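Local atomic coordinates of spherulin-4 (Aspergillus clavatus, PDB entry 5C5G), a protein that is a fungal glycoside hydrolase with a (beta/alpha) barrel fold that probably acts on galactosaminogalactan during the biosynthesis of this polysaccharide. Residues L53-S67 and T101-I113. Numbering follows the deposited sequence.
Sequences LPDGNYTREIPKLAS and TQSSNANLAVRGI
In the outer layer of the (beta/alpha) barrel, the loop that carries the chain from helix 86-103 into strand 112-116 packs against helix 56-66 and the loop before it, with Leu108 set against Leu53, Thr59, Ile62 and Pro63. The isobutyl group of Leu108 points along the helix because CG stands anti to the backbone N (chi1 -176°), and its two methyls divide the work. Leu108 CD1 lies 3.8 Å from Ile62 CB and also meets Pro63 CD. Leu108 CD2 reaches toward the start of the helix, where it touches Leu53 CD2 at 3.8 Å and also meets Thr59 CG2. The same Leu53 methyl rests on CB of Gln102 and of Ser103, so one leucine bridges the end of helix 86-103 and the loop behind it.

Further along, the kink of helix 56-66 at Pro63 is met by Asn107. The backbone O of Asn107 receives a CA-H...O contact from Pro63 CA at 3.3 Å and lies equally near Ala66 CB, while the CB atoms of Pro63 and Asn107 pack together. Asn105 ND2 approaches Pro63 CG at 3.7 Å, the two side chains crossing at about a right angle. Asn105 is held by an Asx turn, in which OD1 accepts from Asn107 N at 3.0 Å from above the carbonyl plane; a Schellman motif with Ser104 at C-prime ends the preceding helix. No direct hydrogen bond joins the two segments; a water lies within hydrogen-bonding distance of Ala66 O and, weakly, of Arg111 NH2, a loose link at most.

Arg111 also forms a salt bridge with Asp146. On the barrel side, Leu73 of strand 71-78 touches Ile62, Ala66 and Val110, and Trp99 of helix 86-103 touches Leu53 and Ile62, while Leu65 packs against helix 24-32.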
# COMPACT_ATOMS: atom_id res chain seq x y z
N LEU A 53 -14.72 13.08 -9.69
CA LEU A 53 -14.78 11.63 -9.81
C LEU A 53 -13.76 11.16 -10.84
O LEU A 53 -13.39 11.92 -11.73
CB LEU A 53 -16.16 11.17 -10.24
CG LEU A 53 -17.25 11.47 -9.21
CD1 LEU A 53 -18.60 11.15 -9.80
CD2 LEU A 53 -17.05 10.68 -7.93
N PRO A 54 -13.30 9.92 -10.71
CA PRO A 54 -12.42 9.34 -11.71
C PRO A 54 -13.24 8.85 -12.89
O PRO A 54 -14.46 9.06 -12.94
CB PRO A 54 -11.77 8.19 -10.95
CG PRO A 54 -12.87 7.72 -10.07
CD PRO A 54 -13.62 8.96 -9.64
N ASP A 55 -12.59 8.22 -13.87
CA ASP A 55 -13.30 7.87 -15.09
C ASP A 55 -14.25 6.68 -14.90
O ASP A 55 -14.32 6.11 -13.81
CB ASP A 55 -12.32 7.71 -16.27
CG ASP A 55 -11.54 6.41 -16.26
OD1 ASP A 55 -11.95 5.41 -15.64
OD2 ASP A 55 -10.50 6.40 -16.97
N GLY A 56 -14.97 6.33 -15.94
CA GLY A 56 -16.04 5.35 -15.83
C GLY A 56 -15.55 3.95 -15.55
O GLY A 56 -16.28 3.12 -15.00
N ASN A 57 -14.32 3.65 -15.96
CA ASN A 57 -13.73 2.37 -15.61
C ASN A 57 -13.45 2.30 -14.12
O ASN A 57 -13.78 1.29 -13.48
CB ASN A 57 -12.45 2.13 -16.42
CG ASN A 57 -12.74 1.74 -17.86
OD1 ASN A 57 -13.54 0.84 -18.13
ND2 ASN A 57 -12.07 2.40 -18.80
N TYR A 58 -12.87 3.35 -13.55
CA TYR A 58 -12.66 3.40 -12.11
C TYR A 58 -13.98 3.37 -11.35
O TYR A 58 -14.10 2.68 -10.33
CB TYR A 58 -11.85 4.64 -11.71
CG TYR A 58 -10.35 4.43 -11.85
CD1 TYR A 58 -9.67 3.73 -10.87
CD2 TYR A 58 -9.64 4.89 -12.94
CE1 TYR A 58 -8.32 3.51 -10.96
CE2 TYR A 58 -8.27 4.65 -13.04
CZ TYR A 58 -7.63 3.96 -12.03
OH TYR A 58 -6.28 3.70 -12.09
N THR A 59 -14.99 4.10 -11.83
CA THR A 59 -16.23 4.15 -11.07
C THR A 59 -16.97 2.82 -11.12
O THR A 59 -17.74 2.51 -10.21
CB THR A 59 -17.15 5.29 -11.51
OG1 THR A 59 -17.50 5.12 -12.87
CG2 THR A 59 -16.47 6.63 -11.33
N ARG A 60 -16.72 2.02 -12.15
CA ARG A 60 -17.28 0.66 -12.21
C ARG A 60 -16.51 -0.31 -11.30
O ARG A 60 -17.10 -1.10 -10.56
CB ARG A 60 -17.25 0.12 -13.65
CG ARG A 60 -17.87 -1.27 -13.81
CD ARG A 60 -17.69 -1.82 -15.23
NE ARG A 60 -16.27 -2.04 -15.51
CZ ARG A 60 -15.52 -1.29 -16.32
NH1 ARG A 60 -16.03 -0.27 -16.99
NH2 ARG A 60 -14.23 -1.58 -16.45
N GLU A 61 -15.18 -0.26 -11.36
CA GLU A 61 -14.36 -1.30 -10.74
C GLU A 61 -14.09 -1.09 -9.25
O GLU A 61 -13.98 -2.04 -8.49
CB GLU A 61 -13.04 -1.46 -11.50
CG GLU A 61 -13.21 -1.86 -12.97
CD GLU A 61 -13.78 -3.26 -13.18
OE1 GLU A 61 -13.75 -4.08 -12.23
OE2 GLU A 61 -14.24 -3.53 -14.30
N ILE A 62 -13.95 0.16 -8.82
CA ILE A 62 -13.67 0.42 -7.42
C ILE A 62 -14.74 -0.16 -6.49
O ILE A 62 -14.39 -0.82 -5.52
CB ILE A 62 -13.43 1.91 -7.16
CG1 ILE A 62 -12.06 2.30 -7.70
CG2 ILE A 62 -13.55 2.25 -5.67
CD1 ILE A 62 -11.86 3.79 -7.84
N PRO A 63 -16.03 0.07 -6.76
CA PRO A 63 -17.05 -0.49 -5.86
C PRO A 63 -17.02 -2.01 -5.76
O PRO A 63 -17.39 -2.56 -4.72
CB PRO A 63 -18.37 -0.00 -6.49
CG PRO A 63 -17.99 1.24 -7.17
CD PRO A 63 -16.64 0.97 -7.76
N LYS A 64 -16.59 -2.69 -6.82
CA LYS A 64 -16.48 -4.14 -6.77
C LYS A 64 -15.46 -4.58 -5.73
O LYS A 64 -15.68 -5.53 -4.99
CB LYS A 64 -16.13 -4.71 -8.14
CG LYS A 64 -17.24 -4.52 -9.16
CD LYS A 64 -16.76 -4.70 -10.60
CE LYS A 64 -16.13 -6.05 -10.83
NZ LYS A 64 -15.60 -6.17 -12.22
N LEU A 65 -14.32 -3.89 -5.68
CA LEU A 65 -13.31 -4.23 -4.67
C LEU A 65 -13.76 -3.80 -3.30
O LEU A 65 -13.54 -4.52 -2.32
CB LEU A 65 -11.96 -3.58 -4.99
CG LEU A 65 -11.24 -4.00 -6.27
CD1 LEU A 65 -9.89 -3.34 -6.32
CD2 LEU A 65 -11.10 -5.50 -6.39
N ALA A 66 -14.37 -2.62 -3.21
CA ALA A 66 -14.81 -2.08 -1.93
C ALA A 66 -15.85 -2.97 -1.26
O ALA A 66 -16.01 -2.94 -0.05
CB ALA A 66 -15.37 -0.68 -2.11
N SER A 67 -16.56 -3.78 -2.06
CA SER A 67 -17.59 -4.66 -1.53
C SER A 67 -17.05 -5.81 -0.68
O SER A 67 -17.81 -6.45 0.05
CB SER A 67 -18.43 -5.23 -2.68
OG SER A 67 -17.73 -6.25 -3.37
N THR A 101 -20.23 10.68 -1.82
CA THR A 101 -21.31 11.66 -1.86
C THR A 101 -21.45 12.26 -3.27
O THR A 101 -22.56 12.45 -3.75
CB THR A 101 -21.13 12.76 -0.82
OG1 THR A 101 -19.83 13.33 -0.93
CG2 THR A 101 -21.28 12.19 0.56
N GLN A 102 -20.34 12.51 -3.94
CA GLN A 102 -20.37 13.07 -5.29
C GLN A 102 -21.01 12.10 -6.28
O GLN A 102 -21.63 12.52 -7.24
CB GLN A 102 -18.96 13.42 -5.76
CG GLN A 102 -18.39 14.63 -5.04
CD GLN A 102 -18.82 15.94 -5.66
OE1 GLN A 102 -19.50 15.97 -6.68
NE2 GLN A 102 -18.42 17.03 -5.04
N SER A 103 -20.83 10.80 -6.04
CA SER A 103 -21.36 9.78 -6.93
C SER A 103 -22.71 9.22 -6.50
O SER A 103 -23.35 8.52 -7.27
CB SER A 103 -20.38 8.61 -7.01
OG SER A 103 -20.27 7.95 -5.75
N SER A 104 -23.12 9.51 -5.27
CA SER A 104 -24.28 8.85 -4.65
C SER A 104 -24.12 7.33 -4.67
O SER A 104 -25.08 6.59 -4.81
CB SER A 104 -25.61 9.25 -5.32
OG SER A 104 -25.92 10.62 -5.11
N ASN A 105 -22.88 6.87 -4.52
CA ASN A 105 -22.57 5.45 -4.45
C ASN A 105 -21.69 5.22 -3.25
O ASN A 105 -20.52 5.57 -3.24
CB ASN A 105 -21.86 4.99 -5.73
CG ASN A 105 -21.59 3.50 -5.75
OD1 ASN A 105 -21.68 2.81 -4.74
ND2 ASN A 105 -21.24 2.99 -6.92
N ALA A 106 -22.27 4.61 -2.22
CA ALA A 106 -21.55 4.44 -0.96
C ALA A 106 -20.30 3.58 -1.10
O ALA A 106 -19.39 3.69 -0.29
CB ALA A 106 -22.48 3.85 0.09
N ASN A 107 -20.26 2.73 -2.13
CA ASN A 107 -19.10 1.86 -2.37
C ASN A 107 -18.04 2.44 -3.28
O ASN A 107 -16.99 1.83 -3.49
CB ASN A 107 -19.55 0.49 -2.89
CG ASN A 107 -19.79 -0.53 -1.78
OD1 ASN A 107 -19.74 -0.19 -0.60
ND2 ASN A 107 -20.06 -1.77 -2.17
N LEU A 108 -18.31 3.62 -3.84
CA LEU A 108 -17.27 4.34 -4.55
C LEU A 108 -16.57 5.19 -3.51
O LEU A 108 -16.91 6.36 -3.31
CB LEU A 108 -17.83 5.20 -5.69
CG LEU A 108 -16.70 5.88 -6.47
CD1 LEU A 108 -15.87 4.87 -7.25
CD2 LEU A 108 -17.19 6.96 -7.41
N ALA A 109 -15.60 4.59 -2.84
CA ALA A 109 -15.00 5.19 -1.66
C ALA A 109 -13.70 4.50 -1.33
O ALA A 109 -13.51 3.33 -1.67
CB ALA A 109 -15.94 5.08 -0.48
N VAL A 110 -12.87 5.21 -0.58
CA VAL A 110 -11.67 4.63 0.01
C VAL A 110 -11.75 4.77 1.52
O VAL A 110 -12.58 5.53 2.04
CB VAL A 110 -10.38 5.26 -0.57
CG1 VAL A 110 -10.29 5.00 -2.08
CG2 VAL A 110 -10.32 6.73 -0.28
N ARG A 111 -10.90 4.02 2.21
CA ARG A 111 -10.90 3.95 3.66
C ARG A 111 -9.63 4.55 4.27
O ARG A 111 -9.33 4.31 5.44
CB ARG A 111 -11.07 2.49 4.11
CG ARG A 111 -12.43 1.93 3.70
CD ARG A 111 -12.52 0.42 3.81
NE ARG A 111 -12.81 0.00 5.17
CZ ARG A 111 -13.77 -0.85 5.53
NH1 ARG A 111 -13.92 -1.14 6.82
NH2 ARG A 111 -14.57 -1.43 4.64
N GLY A 112 -8.95 5.37 3.49
CA GLY A 112 -7.74 6.01 3.94
C GLY A 112 -6.94 6.51 2.76
O GLY A 112 -7.40 6.48 1.62
N ILE A 113 -5.74 6.97 3.06
CA ILE A 113 -4.87 7.62 2.11
C ILE A 113 -3.47 7.03 2.19
O ILE A 113 -2.93 6.78 3.29
CB ILE A 113 -4.80 9.14 2.37
CG1 ILE A 113 -6.19 9.78 2.23
CG2 ILE A 113 -3.80 9.82 1.46
CD1 ILE A 113 -6.81 9.74 0.84
O HOH W 1 -13.94 -2.59 1.74